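Glucose-6-phosphate 1-dehydrogenase (Kluyveromyces lactis, PDB 7E6I) catalyses the NADP+-dependent oxidation of glucose 6-phosphate to 6-phosphogluconolactone, the first and rate-limiting step of the oxidative pentose phosphate pathway. Local coordinates at residues N204-K209 with I350-V355; T361-N366 with N391-T396. One frame throughout, in Å; residues are numbered along the deposited sequence.

Contact 1: N204-K209 with I350-V355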
loop_
_atom_site.group_PDB
_atom_site.type_symbol
_atom_site.label_atom_id
_atom_site.label_comp_id
_atom_site.label_asym_id
_atom_site.label_seq_id
_atom_site.Cartn_x
_atom_site.Cartn_y
_atom_site.Cartn_z
ATOM N N ASN A 204 -1.139 21.212 11.836
ATOM C CA ASN A 204 -1.873 20.516 12.886
ATOM C C ASN A 204 -2.966 21.394 13.496
ATOM O O ASN A 204 -4.028 20.893 13.879
ATOM C CB ASN A 204 -0.901 20.027 13.966
ATOM C CG ASN A 204 -1.552 19.059 14.923
ATOM O OD1 ASN A 204 -1.558 19.273 16.130
ATOM N ND2 ASN A 204 -2.153 18.008 14.382
ATOM N N ALA A 205 -2.719 22.700 13.617
ATOM C CA ALA A 205 -3.714 23.582 14.212
ATOM C C ALA A 205 -4.954 23.706 13.348
ATOM O O ALA A 205 -6.009 24.094 13.858
ATOM C CB ALA A 205 -3.127 24.976 14.440
ATOM N N ALA A 206 -4.849 23.392 12.058
ATOM C CA ALA A 206 -5.932 23.547 11.097
ATOM C C ALA A 206 -6.570 22.219 10.730
ATOM O O ALA A 206 -7.491 22.189 9.908
ATOM C CB ALA A 206 -5.412 24.231 9.824
ATOM N N TRP A 207 -6.084 21.126 11.309
ATOM C CA TRP A 207 -6.391 19.776 10.844
ATOM C C TRP A 207 -7.595 19.243 11.617
ATOM O O TRP A 207 -7.500 18.321 12.434
ATOM C CB TRP A 207 -5.180 18.883 11.030
ATOM C CG TRP A 207 -5.101 17.768 10.085
ATOM C CD1 TRP A 207 -5.670 16.527 10.213
ATOM C CD2 TRP A 207 -4.372 17.751 8.861
ATOM N NE1 TRP A 207 -5.339 15.751 9.136
ATOM C CE2 TRP A 207 -4.543 16.480 8.290
ATOM C CE3 TRP A 207 -3.600 18.695 8.184
ATOM C CZ2 TRP A 207 -3.969 16.124 7.068
ATOM C CZ3 TRP A 207 -3.024 18.335 6.969
ATOM C CH2 TRP A 207 -3.220 17.064 6.425
ATOM N N ASN A 208 -8.745 19.848 11.346
ATOM C CA ASN A 208 -9.922 19.585 12.159
ATOM C C ASN A 208 -11.130 20.115 11.400
ATOM O O ASN A 208 -10.996 20.874 10.433
ATOM C CB ASN A 208 -9.789 20.234 13.551
ATOM C CG ASN A 208 -9.304 21.678 13.468
ATOM O OD1 ASN A 208 -9.919 22.504 12.775
ATOM N ND2 ASN A 208 -8.184 21.984 14.133
ATOM N N LYS A 209 -12.316 19.715 11.863
ATOM C CA LYS A 209 -13.549 20.159 11.232
ATOM C C LYS A 209 -13.720 21.672 11.273
ATOM O O LYS A 209 -14.496 22.216 10.479
ATOM C CB LYS A 209 -14.744 19.475 11.891
ATOM C CG LYS A 209 -15.077 19.991 13.270
ATOM C CD LYS A 209 -15.976 19.018 14.026
ATOM C CE LYS A 209 -16.461 19.649 15.330
ATOM N NZ LYS A 209 -15.365 19.749 16.319
ATOM N N ILE A 350 -6.630 18.497 0.237
ATOM C CA ILE A 350 -7.339 18.965 1.412
ATOM C C ILE A 350 -7.682 20.427 1.184
ATOM O O ILE A 350 -6.792 21.231 0.902
ATOM C CB ILE A 350 -6.499 18.771 2.683
ATOM C CG1 ILE A 350 -6.461 17.274 2.993
ATOM C CG2 ILE A 350 -7.104 19.554 3.826
ATOM C CD1 ILE A 350 -5.439 16.862 3.957
ATOM N N GLN A 351 -8.967 20.759 1.244
ATOM C CA GLN A 351 -9.423 22.131 1.080
ATOM C C GLN A 351 -9.815 22.699 2.435
ATOM O O GLN A 351 -10.563 22.065 3.187
ATOM C CB GLN A 351 -10.613 22.232 0.128
ATOM C CG GLN A 351 -10.753 23.633 -0.395
ATOM C CD GLN A 351 -11.804 23.785 -1.475
ATOM O OE1 GLN A 351 -12.921 23.331 -1.317
ATOM N NE2 GLN A 351 -11.445 24.446 -2.570
ATOM N N PHE A 352 -9.324 23.895 2.735
ATOM C CA PHE A 352 -9.598 24.517 4.021
ATOM C C PHE A 352 -10.760 25.499 3.927
ATOM O O PHE A 352 -11.152 25.941 2.845
ATOM C CB PHE A 352 -8.332 25.193 4.546
ATOM C CG PHE A 352 -7.232 24.213 4.843
ATOM C CD1 PHE A 352 -7.161 23.582 6.081
ATOM C CD2 PHE A 352 -6.296 23.880 3.874
ATOM C CE1 PHE A 352 -6.161 22.660 6.358
ATOM C CE2 PHE A 352 -5.293 22.957 4.149
ATOM C CZ PHE A 352 -5.225 22.353 5.387
ATOM N N ARG A 353 -11.336 25.808 5.083
ATOM C CA ARG A 353 -12.514 26.667 5.132
ATOM C C ARG A 353 -12.139 28.127 4.947
ATOM O O ARG A 353 -11.022 28.548 5.246
ATOM C CB ARG A 353 -13.239 26.521 6.461
ATOM C CG ARG A 353 -14.018 25.271 6.590
ATOM C CD ARG A 353 -14.803 25.275 7.884
ATOM N NE ARG A 353 -15.165 23.912 8.245
ATOM C CZ ARG A 353 -16.186 23.234 7.722
ATOM N NH1 ARG A 353 -16.981 23.806 6.811
ATOM N NH2 ARG A 353 -16.412 21.981 8.121
ATOM N N ARG A 354 -13.095 28.899 4.455
ATOM C CA ARG A 354 -13.020 30.350 4.451
ATOM C C ARG A 354 -13.951 30.910 5.524
ATOM O O ARG A 354 -14.973 30.303 5.859
ATOM C CB ARG A 354 -13.402 30.914 3.075
ATOM C CG ARG A 354 -12.212 31.051 2.114
ATOM C CD ARG A 354 -11.470 32.429 2.225
ATOM N NE ARG A 354 -10.641 32.580 3.434
ATOM C CZ ARG A 354 -9.348 32.254 3.517
ATOM N NH1 ARG A 354 -8.686 31.760 2.478
ATOM N NH2 ARG A 354 -8.705 32.411 4.663
ATOM N N VAL A 355 -13.588 32.072 6.075
ATOM C CA VAL A 355 -14.546 32.855 6.852
ATOM C C VAL A 355 -15.611 33.400 5.906
ATOM O O VAL A 355 -15.352 33.638 4.716
ATOM C CB VAL A 355 -13.819 33.988 7.595
ATOM C CG1 VAL A 355 -14.185 33.994 9.076
ATOM C CG2 VAL A 355 -12.325 33.821 7.384
#

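Contact 2: T361-N366 with N391-T396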
loop_
_atom_site.group_PDB
_atom_site.type_symbol
_atom_site.label_atom_id
_atom_site.label_comp_id
_atom_site.label_asym_id
_atom_site.label_seq_id
_atom_site.Cartn_x
_atom_site.Cartn_y
_atom_site.Cartn_z
ATOM N N THR A 361 -11.824 37.788 3.183
ATOM C CA THR A 361 -12.625 36.634 2.818
ATOM C C THR A 361 -13.033 36.625 1.351
ATOM O O THR A 361 -13.511 35.598 0.865
ATOM C CB THR A 361 -13.885 36.549 3.697
ATOM O OG1 THR A 361 -14.708 37.695 3.477
ATOM C CG2 THR A 361 -13.510 36.483 5.176
ATOM N N ASP A 362 -12.843 37.729 0.635
ATOM C CA ASP A 362 -13.064 37.818 -0.800
ATOM C C ASP A 362 -11.925 37.133 -1.536
ATOM O O ASP A 362 -11.379 37.684 -2.499
ATOM C CB ASP A 362 -13.149 39.291 -1.208
ATOM C CG ASP A 362 -11.899 40.075 -0.817
ATOM O OD1 ASP A 362 -11.321 39.754 0.246
ATOM O OD2 ASP A 362 -11.498 41.005 -1.558
ATOM N N ILE A 363 -11.576 35.924 -1.106
ATOM C CA ILE A 363 -10.261 35.336 -1.344
ATOM C C ILE A 363 -10.451 33.829 -1.423
ATOM O O ILE A 363 -11.280 33.280 -0.693
ATOM C CB ILE A 363 -9.295 35.766 -0.223
ATOM C CG1 ILE A 363 -8.257 36.733 -0.755
ATOM C CG2 ILE A 363 -8.678 34.612 0.553
ATOM C CD1 ILE A 363 -8.734 38.171 -0.669
ATOM N N PRO A 364 -9.737 33.119 -2.283
ATOM C CA PRO A 364 -9.988 31.676 -2.418
ATOM C C PRO A 364 -9.517 30.870 -1.209
ATOM O O PRO A 364 -8.629 31.276 -0.456
ATOM C CB PRO A 364 -9.217 31.283 -3.683
ATOM C CG PRO A 364 -8.355 32.429 -4.023
ATOM C CD PRO A 364 -8.695 33.625 -3.188
ATOM N N ASN A 365 -10.164 29.721 -1.025
ATOM C CA ASN A 365 -9.796 28.781 0.025
ATOM C C ASN A 365 -8.346 28.347 -0.112
ATOM O O ASN A 365 -7.869 28.061 -1.214
ATOM C CB ASN A 365 -10.692 27.541 -0.026
ATOM C CG ASN A 365 -12.173 27.881 -0.027
ATOM O OD1 ASN A 365 -12.684 28.502 -0.962
ATOM N ND2 ASN A 365 -12.871 27.468 1.016
ATOM N N ASN A 366 -7.647 28.294 1.021
ATOM C CA ASN A 366 -6.395 27.564 1.070
ATOM C C ASN A 366 -6.624 26.096 0.775
ATOM O O ASN A 366 -7.691 25.536 1.037
ATOM C CB ASN A 366 -5.733 27.695 2.430
ATOM C CG ASN A 366 -5.427 29.105 2.756
ATOM O OD1 ASN A 366 -6.049 29.702 3.630
ATOM N ND2 ASN A 366 -4.487 29.679 2.023
ATOM N N ASN A 391 -3.280 47.048 -3.812
ATOM C CA ASN A 391 -3.791 46.436 -2.595
ATOM C C ASN A 391 -4.842 45.378 -2.909
ATOM O O ASN A 391 -5.994 45.484 -2.477
ATOM C CB ASN A 391 -4.365 47.490 -1.667
ATOM C CG ASN A 391 -4.358 47.041 -0.243
ATOM O OD1 ASN A 391 -3.304 46.992 0.394
ATOM N ND2 ASN A 391 -5.526 46.675 0.272
ATOM N N GLU A 392 -4.464 44.371 -3.677
ATOM C CA GLU A 392 -5.352 43.272 -4.003
ATOM C C GLU A 392 -4.688 41.967 -3.598
ATOM O O GLU A 392 -3.479 41.907 -3.343
ATOM C CB GLU A 392 -5.699 43.244 -5.500
ATOM C CG GLU A 392 -6.293 44.554 -6.044
ATOM C CD GLU A 392 -7.736 44.771 -5.611
ATOM O OE1 GLU A 392 -8.309 43.862 -4.961
ATOM O OE2 GLU A 392 -8.293 45.855 -5.908
ATOM N N ASN A 393 -5.493 40.920 -3.519
ATOM C CA ASN A 393 -4.965 39.603 -3.236
ATOM C C ASN A 393 -4.487 38.960 -4.523
ATOM O O ASN A 393 -5.112 39.101 -5.573
ATOM C CB ASN A 393 -6.016 38.712 -2.590
ATOM C CG ASN A 393 -5.485 37.318 -2.275
ATOM O OD1 ASN A 393 -4.705 37.151 -1.352
ATOM N ND2 ASN A 393 -5.916 36.319 -3.024
ATOM N N GLN A 394 -3.383 38.249 -4.443
ATOM C CA GLN A 394 -3.088 37.272 -5.461
ATOM C C GLN A 394 -2.781 35.954 -4.790
ATOM O O GLN A 394 -2.212 35.911 -3.692
ATOM C CB GLN A 394 -1.948 37.721 -6.341
ATOM C CG GLN A 394 -0.717 38.185 -5.566
ATOM C CD GLN A 394 0.412 38.556 -6.515
ATOM O OE1 GLN A 394 0.185 39.123 -7.555
ATOM N NE2 GLN A 394 1.607 38.167 -6.186
ATOM N N THR A 395 -3.213 34.887 -5.436
ATOM C CA THR A 395 -3.045 33.564 -4.895
ATOM C C THR A 395 -1.739 32.994 -5.410
ATOM O O THR A 395 -1.390 33.145 -6.580
ATOM C CB THR A 395 -4.228 32.685 -5.266
ATOM O OG1 THR A 395 -4.031 32.162 -6.574
ATOM C CG2 THR A 395 -5.457 33.524 -5.290
ATOM N N THR A 396 -1.009 32.372 -4.504
ATOM C CA THR A 396 0.342 31.906 -4.732
ATOM C C THR A 396 0.362 30.406 -4.495
ATOM O O THR A 396 -0.195 29.931 -3.501
ATOM C CB THR A 396 1.291 32.612 -3.771
ATOM O OG1 THR A 396 1.297 34.015 -4.068
ATOM C CG2 THR A 396 2.694 32.031 -3.877
#

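Contact 1: N204-K209 with I350-V355
The carbonyl oxygen of Lys209 is gripped by two nitrogens of one guanidinium: Arg353 NE reaches Lys209 O at 2.9 Å and Arg353 NH2 reaches it at 3.0 Å. The oxygen lies at the edge of the guanidinium, close to its plane, so this side-on fork holds the group's rotation. Arginine suits the place because its chain, extended from CG to NE, carries two adjacent donors from the strand end to the loop. Replacing it by a leucine would remove both donors and is likely to leave the strand end untied from Lys209 O at this point. The amine of Lys209 turns elsewhere, to Glu326 O. The loop follows helix 201-204 through a type I beta turn, Asn204 to Trp207, and leads into strand 212-220, which pairs antiparallel with strand 345-352 in the large mixed sheet. Further back on that strand, Ile350 CD1 approaches the six-membered ring of Trp207 obliquely, 3.3 Å from CH2. The indole NE1 is satisfied by Leu253 O. Ala206 is small enough to let the Phe352 ring approach, CB standing 3.9 Å from CE1, while Ala206 O meets the ring edge and Ile350 CG2 lies over one face.

Contact 2: T361-N366 with N391-T396
Ile363 and Asn393 bring their CA atoms to 7.1 Å, and one residue on in the loop and two on in the strand, the CA atoms of Pro364 and Thr395 stand at 7.6 Å; no backbone hydrogen bond joins the segments. The 361-366 segment is a loop, bent at Asp362 by an inverse gamma turn, that leads into strand 367-373; its partner enters strand 393-401, the outermost strand of the mixed sheet within this chain. Strand 377-385 lies between those two strands, so the loop reaches past it to touch strand 393-401. Asn393 carries most of the meeting. Its CG is anti to the backbone N (chi1 -180°), which places the carboxamide against Ile363, whose CG1 lies 3.2 Å from Asn393 CG and whose CD1 lies 3.4 Å from Asn393 CB. These are close approaches for carbon, and the unusual first torsion of Ile363 (-110°) is consistent with a somewhat strained fit. Next along, Pro364 CG meets Thr395 CG2 at 3.3 Å; the rigid proline ring offers a fixed apolar surface, and threonine answers with its methyl. The side chain of Pro364 is also about 4 Å from that of Lys381 (nearest atoms), a residue assigned by similarity to the second NADP+ site. Strand 377-385 supplies polar partners: Asn383 OD1 accepts from Asn393 ND2, while Asn383 ND2 donates to Pro364 O, which Arg354 NH1 also reaches. With no direct hydrogen bond, the segments' mutual hold rests on van der Waals contact, and Asn383, whose amide bonds to both, supplies an indirect directional tie.

In the fold
Both contacts hold elements of the same mixed sheet, and they join through the chain leaving strand 345-352 and returning to strand 367-373, where Phe352 N probably bonds to Asn366 O and Phe352 O to Asn365 ND2. Contact 1 is partly buried and combines apolar packing with a charged side chain bound to a backbone carbonyl. Contact 2, its centre about 16 Å from that of contact 1, lies at the surface by strand 393-401, outermost within this chain, and has no direct polar bond. Contact 1 buries an indole and an isoleucine and keeps its guanidinium partly exposed, whereas contact 2 packs an isoleucine and a proline against an asparagine and a threonine near solvent.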